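Long-range contacts in multicopper oxidase (Pseudomonas thermotolerans, PDB 6VOW), which probably oxidises phenolic or other reducing substrates at a mononuclear copper site and passes the electrons to a copper cluster that reduces dioxygen to water, as in laccases: residues H375-L380 with T422-L427; F397-S402 with Y410-Y415. All coordinates share one frame; numbering follows the deposited sequence.

Contact 1 of 2, residues H375-L380 with T422-L427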
loop_
_atom_site.group_PDB
_atom_site.type_symbol
_atom_site.label_atom_id
_atom_site.label_comp_id
_atom_site.label_asym_id
_atom_site.label_seq_id
_atom_site.Cartn_x
_atom_site.Cartn_y
_atom_site.Cartn_z
ATOM N N HIS A 375 22.505 10.577 -3.751
ATOM C CA HIS A 375 22.367 9.129 -3.621
ATOM C C HIS A 375 22.686 8.778 -2.145
ATOM O O HIS A 375 23.728 9.163 -1.618
ATOM C CB HIS A 375 23.287 8.440 -4.616
ATOM C CG HIS A 375 22.873 8.606 -6.064
ATOM N ND1 HIS A 375 22.813 9.827 -6.697
ATOM C CD2 HIS A 375 22.538 7.689 -7.002
ATOM C CE1 HIS A 375 22.413 9.667 -7.949
ATOM N NE2 HIS A 375 22.252 8.369 -8.159
ATOM N N TYR A 376 21.742 8.100 -1.499
ATOM C CA TYR A 376 21.805 7.800 -0.088
ATOM C C TYR A 376 21.480 6.353 0.127
ATOM O O TYR A 376 20.754 5.733 -0.672
ATOM C CB TYR A 376 20.827 8.679 0.690
ATOM C CG TYR A 376 21.104 10.140 0.576
ATOM C CD1 TYR A 376 20.467 10.892 -0.373
ATOM C CD2 TYR A 376 22.000 10.780 1.421
ATOM C CE1 TYR A 376 20.725 12.237 -0.515
ATOM C CE2 TYR A 376 22.242 12.146 1.302
ATOM C CZ TYR A 376 21.613 12.848 0.303
ATOM O OH TYR A 376 21.803 14.161 0.117
ATOM N N ILE A 377 22.063 5.807 1.194
ATOM C CA ILE A 377 21.723 4.482 1.714
ATOM C C ILE A 377 21.086 4.802 3.035
ATOM O O ILE A 377 21.655 5.595 3.784
ATOM C CB ILE A 377 22.939 3.594 2.111
ATOM C CG1 ILE A 377 24.064 3.580 1.075
ATOM C CG2 ILE A 377 22.487 2.182 2.484
ATOM C CD1 ILE A 377 23.799 2.700 -0.098
ATOM N N PHE A 378 19.934 4.187 3.310
ATOM C CA PHE A 378 19.252 4.192 4.591
ATOM C C PHE A 378 19.448 2.808 5.198
ATOM O O PHE A 378 19.034 1.794 4.604
ATOM C CB PHE A 378 17.757 4.445 4.411
ATOM C CG PHE A 378 17.400 5.868 4.108
ATOM C CD1 PHE A 378 18.306 6.797 3.566
ATOM C CD2 PHE A 378 16.120 6.293 4.363
ATOM C CE1 PHE A 378 17.908 8.112 3.297
ATOM C CE2 PHE A 378 15.726 7.576 4.096
ATOM C CZ PHE A 378 16.615 8.498 3.575
ATOM N N GLU A 379 20.124 2.778 6.349
ATOM C CA GLU A 379 20.163 1.622 7.192
ATOM C C GLU A 379 18.935 1.692 8.062
ATOM O O GLU A 379 18.744 2.649 8.821
ATOM C CB GLU A 379 21.402 1.582 8.077
ATOM C CG GLU A 379 21.596 0.183 8.700
ATOM C CD GLU A 379 22.730 0.099 9.724
ATOM O OE1 GLU A 379 22.560 0.674 10.839
ATOM O OE2 GLU A 379 23.772 -0.570 9.439
ATOM N N LEU A 380 18.097 0.691 7.963
ATOM C CA LEU A 380 16.849 0.646 8.722
ATOM C C LEU A 380 17.050 -0.360 9.835
ATOM O O LEU A 380 17.177 -1.514 9.529
ATOM C CB LEU A 380 15.715 0.182 7.798
ATOM C CG LEU A 380 15.503 0.996 6.526
ATOM C CD1 LEU A 380 14.291 0.471 5.824
ATOM C CD2 LEU A 380 15.232 2.423 6.867
ATOM N N THR A 422 18.035 -5.501 10.871
ATOM C CA THR A 422 18.709 -4.330 10.262
ATOM C C THR A 422 18.772 -4.500 8.747
ATOM O O THR A 422 19.557 -5.323 8.267
ATOM C CB THR A 422 20.132 -4.084 10.769
ATOM O OG1 THR A 422 20.082 -3.617 12.126
ATOM C CG2 THR A 422 20.843 -3.032 9.893
ATOM N N ALA A 423 17.981 -3.694 8.018
ATOM C CA ALA A 423 17.985 -3.687 6.535
ATOM C C ALA A 423 18.613 -2.394 5.900
ATOM O O ALA A 423 18.593 -1.263 6.449
ATOM C CB ALA A 423 16.586 -3.987 6.004
ATOM N N ARG A 424 19.242 -2.593 4.758
ATOM C CA ARG A 424 19.877 -1.507 4.070
ATOM C C ARG A 424 19.101 -1.294 2.778
ATOM O O ARG A 424 18.702 -2.234 2.078
ATOM C CB ARG A 424 21.339 -1.841 3.854
ATOM C CG ARG A 424 22.131 -1.773 5.145
ATOM C CD ARG A 424 23.515 -2.350 5.031
ATOM N NE ARG A 424 24.365 -1.553 4.160
ATOM C CZ ARG A 424 24.725 -1.878 2.916
ATOM N NH1 ARG A 424 24.304 -3.001 2.331
ATOM N NH2 ARG A 424 25.533 -1.060 2.238
ATOM N N VAL A 425 18.852 -0.027 2.529
ATOM C CA VAL A 425 17.912 0.431 1.547
ATOM C C VAL A 425 18.576 1.666 0.897
ATOM O O VAL A 425 19.224 2.458 1.585
ATOM C CB VAL A 425 16.588 0.722 2.311
ATOM C CG1 VAL A 425 15.920 1.995 1.895
ATOM C CG2 VAL A 425 15.615 -0.404 2.149
ATOM N N ALA A 426 18.414 1.832 -0.413
ATOM C CA ALA A 426 19.055 2.902 -1.146
ATOM C C ALA A 426 18.124 3.618 -2.139
ATOM O O ALA A 426 17.270 3.013 -2.770
ATOM C CB ALA A 426 20.255 2.318 -1.869
ATOM N N LEU A 427 18.334 4.925 -2.259
ATOM C CA LEU A 427 17.483 5.799 -3.015
ATOM C C LEU A 427 18.274 6.881 -3.648
ATOM O O LEU A 427 19.367 7.202 -3.184
ATOM C CB LEU A 427 16.477 6.469 -2.089
ATOM C CG LEU A 427 17.031 7.227 -0.878
ATOM C CD1 LEU A 427 16.864 8.680 -1.102
ATOM C CD2 LEU A 427 16.335 6.892 0.454
#
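Y376 and L427 bond each other twice through the backbone: Y376 N gives its hydrogen to L427 O at 3.0 Å and L427 N returns one to Y376 O, both bonds nearly straight. The pairs F378-V425 and L380-A423 repeat this two-way exchange. In the non-hydrogen-bonded pairs between them, I377 stands opposite A426 and E379 opposite R424, with CA-H...O contacts such as R424 CA to F378 O at 3.4 Å. The strands thus run antiparallel, their short axes at 158°. They are central in one sheet of the C-terminal cupredoxin-like beta sandwich, flanked by strand 323-329 and strand 397-402.

The alternation sorts side chains between two faces. Y376, F378, L380, A423, V425 and L427 share the buried face, where L380 and A423 also meet L417 of the opposing sheet. Here L427 CD2 makes a CH-pi contact with F378, 3.4 Å above the ring plane and over its centre. The leucine chain starts from a crowded position, CG between its backbone N and carbonyl carbon (chi1 54°), and from there CD2 extends over F378. An alanine in place of F378 would probably leave L427 CD2 without the flat surface beneath it and open a gap beside F327, whose ring also meets this one. Beside this CH-pi pair, L380 CD1 touches V425 CG2 at 4.0 Å, two branched chains filling the interior.

On the other face, I377 CD1 lies 4.0 Å from A426 CB, the small alanine accepting a long branch. E379 and R424 suit the partly exposed end: E379 CG, anti to its backbone N (chi1 -166°), lies against T422 CG2 at 3.5 Å, while R424 bends at chi3 and its NH1 bonds S401 OG. The opposite charges stay apart, E379 OE2 lying 5.4 Å from R424 NE.

Contact 2 of 2, residues F397-S402 with Y410-Y415; sequences FKVLSS and YFTDTY
T412 O lies over the centre of the F397 ring, 3.5 Å above its plane, although the same oxygen also accepts a hydrogen bond from F397 N at 2.8 Å. F397 CG, set between its backbone N and carbonyl carbon (chi1 52°), starts the ring on its way across that carbonyl. F397-S402 and Y410-T412 form a beta hairpin at the edge of a cupredoxin sheet. Beyond D413, which breaks the strand, T414 and Y415 enter the opposing sheet, and the F397 ring fills the turn, its CE1 4.0 Å from Y415 CB.

On the same side V399 fits a narrow place: its CG2 stands over the Y410 ring towards the rim and presses on T412 CG2 at 3.5 Å, tighter than usual van der Waals contact. The other side takes the long K398 chain, whose CB and CG cover a face of the F411 ring before NZ reaches a salt bridge with E316. D413 OD1 bonds H96 and T414 OG1 bonds H391, both histidines of the Cu-O-Cu pocket, while D413 OD2 makes a salt bridge with R267; T414 OG1 also donates to the anti lone pair of D413 OD1 at 2.8 Å.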
loop_
_atom_site.group_PDB
_atom_site.type_symbol
_atom_site.label_atom_id
_atom_site.label_comp_id
_atom_site.label_asym_id
_atom_site.label_seq_id
_atom_site.Cartn_x
_atom_site.Cartn_y
_atom_site.Cartn_z
ATOM N N PHE A 397 12.660 3.387 -2.994
ATOM C CA PHE A 397 13.988 2.949 -2.635
ATOM C C PHE A 397 14.168 1.529 -3.120
ATOM O O PHE A 397 13.198 0.823 -3.399
ATOM C CB PHE A 397 14.274 3.089 -1.130
ATOM C CG PHE A 397 13.247 2.450 -0.266
ATOM C CD1 PHE A 397 13.290 1.093 -0.004
ATOM C CD2 PHE A 397 12.233 3.211 0.294
ATOM C CE1 PHE A 397 12.281 0.515 0.805
ATOM C CE2 PHE A 397 11.278 2.674 1.102
ATOM C CZ PHE A 397 11.292 1.321 1.373
ATOM N N LYS A 398 15.418 1.152 -3.246
ATOM C CA LYS A 398 15.833 -0.186 -3.633
ATOM C C LYS A 398 16.345 -0.903 -2.417
ATOM O O LYS A 398 17.222 -0.409 -1.724
ATOM C CB LYS A 398 16.985 -0.089 -4.653
ATOM C CG LYS A 398 17.360 -1.411 -5.279
ATOM C CD LYS A 398 18.328 -1.272 -6.398
ATOM C CE LYS A 398 18.162 -2.425 -7.366
ATOM N NZ LYS A 398 19.137 -2.226 -8.490
ATOM N N VAL A 399 15.816 -2.066 -2.153
ATOM C CA VAL A 399 16.167 -2.852 -0.975
ATOM C C VAL A 399 17.423 -3.600 -1.275
ATOM O O VAL A 399 17.497 -4.377 -2.258
ATOM C CB VAL A 399 15.074 -3.873 -0.681
ATOM C CG1 VAL A 399 15.376 -4.659 0.591
ATOM C CG2 VAL A 399 13.759 -3.157 -0.541
ATOM N N LEU A 400 18.428 -3.388 -0.434
ATOM C CA LEU A 400 19.727 -3.914 -0.801
ATOM C C LEU A 400 19.907 -5.272 -0.131
ATOM O O LEU A 400 19.989 -6.347 -0.813
ATOM C CB LEU A 400 20.813 -2.938 -0.391
ATOM C CG LEU A 400 21.401 -1.936 -1.329
ATOM C CD1 LEU A 400 20.314 -1.247 -2.133
ATOM C CD2 LEU A 400 22.263 -0.962 -0.554
ATOM N N SER A 401 19.919 -5.202 1.204
ATOM C CA SER A 401 20.291 -6.337 2.073
ATOM C C SER A 401 19.502 -6.306 3.373
ATOM O O SER A 401 18.885 -5.280 3.732
ATOM C CB SER A 401 21.797 -6.295 2.388
ATOM O OG SER A 401 22.195 -5.033 2.896
ATOM N N SER A 402 19.537 -7.443 4.070
ATOM C CA SER A 402 19.011 -7.491 5.446
ATOM C C SER A 402 19.898 -8.304 6.358
ATOM O O SER A 402 20.675 -9.094 5.881
ATOM C CB SER A 402 17.612 -8.035 5.452
ATOM O OG SER A 402 17.146 -8.064 6.762
ATOM N N TYR A 410 15.381 -5.075 -4.856
ATOM C CA TYR A 410 14.199 -4.662 -5.575
ATOM C C TYR A 410 13.818 -3.301 -5.096
ATOM O O TYR A 410 14.314 -2.848 -4.039
ATOM C CB TYR A 410 13.058 -5.668 -5.338
ATOM C CG TYR A 410 12.610 -5.758 -3.879
ATOM C CD1 TYR A 410 13.425 -6.312 -2.887
ATOM C CD2 TYR A 410 11.348 -5.284 -3.501
ATOM C CE1 TYR A 410 12.987 -6.373 -1.562
ATOM C CE2 TYR A 410 10.888 -5.373 -2.228
ATOM C CZ TYR A 410 11.708 -5.908 -1.261
ATOM O OH TYR A 410 11.167 -5.937 -0.026
ATOM N N PHE A 411 12.996 -2.646 -5.901
ATOM C CA PHE A 411 12.478 -1.291 -5.668
ATOM C C PHE A 411 11.115 -1.349 -5.082
ATOM O O PHE A 411 10.299 -2.135 -5.480
ATOM C CB PHE A 411 12.321 -0.504 -6.975
ATOM C CG PHE A 411 13.629 0.047 -7.524
ATOM C CD1 PHE A 411 14.201 1.206 -6.975
ATOM C CD2 PHE A 411 14.229 -0.557 -8.624
ATOM C CE1 PHE A 411 15.386 1.701 -7.440
ATOM C CE2 PHE A 411 15.428 -0.047 -9.143
ATOM C CZ PHE A 411 16.000 1.081 -8.543
ATOM N N THR A 412 10.837 -0.445 -4.184
ATOM C CA THR A 412 9.606 -0.433 -3.429
ATOM C C THR A 412 9.560 0.868 -2.677
ATOM O O THR A 412 10.577 1.509 -2.547
ATOM C CB THR A 412 9.568 -1.656 -2.467
ATOM O OG1 THR A 412 8.407 -1.590 -1.682
ATOM C CG2 THR A 412 10.774 -1.714 -1.576
ATOM N N ASP A 413 8.358 1.254 -2.212
ATOM C CA ASP A 413 8.100 2.396 -1.333
ATOM C C ASP A 413 7.994 1.897 0.136
ATOM O O ASP A 413 7.934 2.694 1.116
ATOM C CB ASP A 413 6.825 3.132 -1.772
ATOM C CG ASP A 413 5.592 2.195 -1.897
ATOM O OD1 ASP A 413 5.174 1.647 -0.850
ATOM O OD2 ASP A 413 5.024 1.992 -3.025
ATOM N N THR A 414 8.002 0.567 0.307
ATOM C CA THR A 414 7.854 -0.013 1.632
ATOM C C THR A 414 8.688 -1.219 1.890
ATOM O O THR A 414 8.786 -2.064 1.069
ATOM C CB THR A 414 6.378 -0.264 1.863
ATOM O OG1 THR A 414 5.808 1.016 1.789
ATOM C CG2 THR A 414 6.050 -0.769 3.291
ATOM N N TYR A 415 9.306 -1.273 3.053
ATOM C CA TYR A 415 10.024 -2.468 3.458
ATOM C C TYR A 415 9.453 -2.967 4.778
ATOM O O TYR A 415 9.371 -2.229 5.746
ATOM C CB TYR A 415 11.509 -2.238 3.651
ATOM C CG TYR A 415 12.211 -3.535 3.929
ATOM C CD1 TYR A 415 12.201 -4.547 2.947
ATOM C CD2 TYR A 415 12.858 -3.797 5.155
ATOM C CE1 TYR A 415 12.800 -5.763 3.158
ATOM C CE2 TYR A 415 13.481 -5.049 5.377
ATOM C CZ TYR A 415 13.461 -6.028 4.362
ATOM O OH TYR A 415 14.055 -7.310 4.474
#

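Strand 422-428 joins the two contacts, since it pairs with 375-380 on one side and 397-402 on the other. Its bonds to the hairpin probably run from K398 N to A426 O at 2.7 Å and from L400 N to R424 O at 2.8 Å, and L400 and S401 form a classic beta bulge opposite R424. Inside the sandwich, V425 CG1 packs on F397 CD1 at 3.4 Å. The contact centres are 8 Å apart, yet they differ in their distance from the copper cluster. The D413 side chain in contact 2 is about 7 Å from the Cu-O-Cu linkage, whereas that of F378 in contact 1 is about 14 Å away.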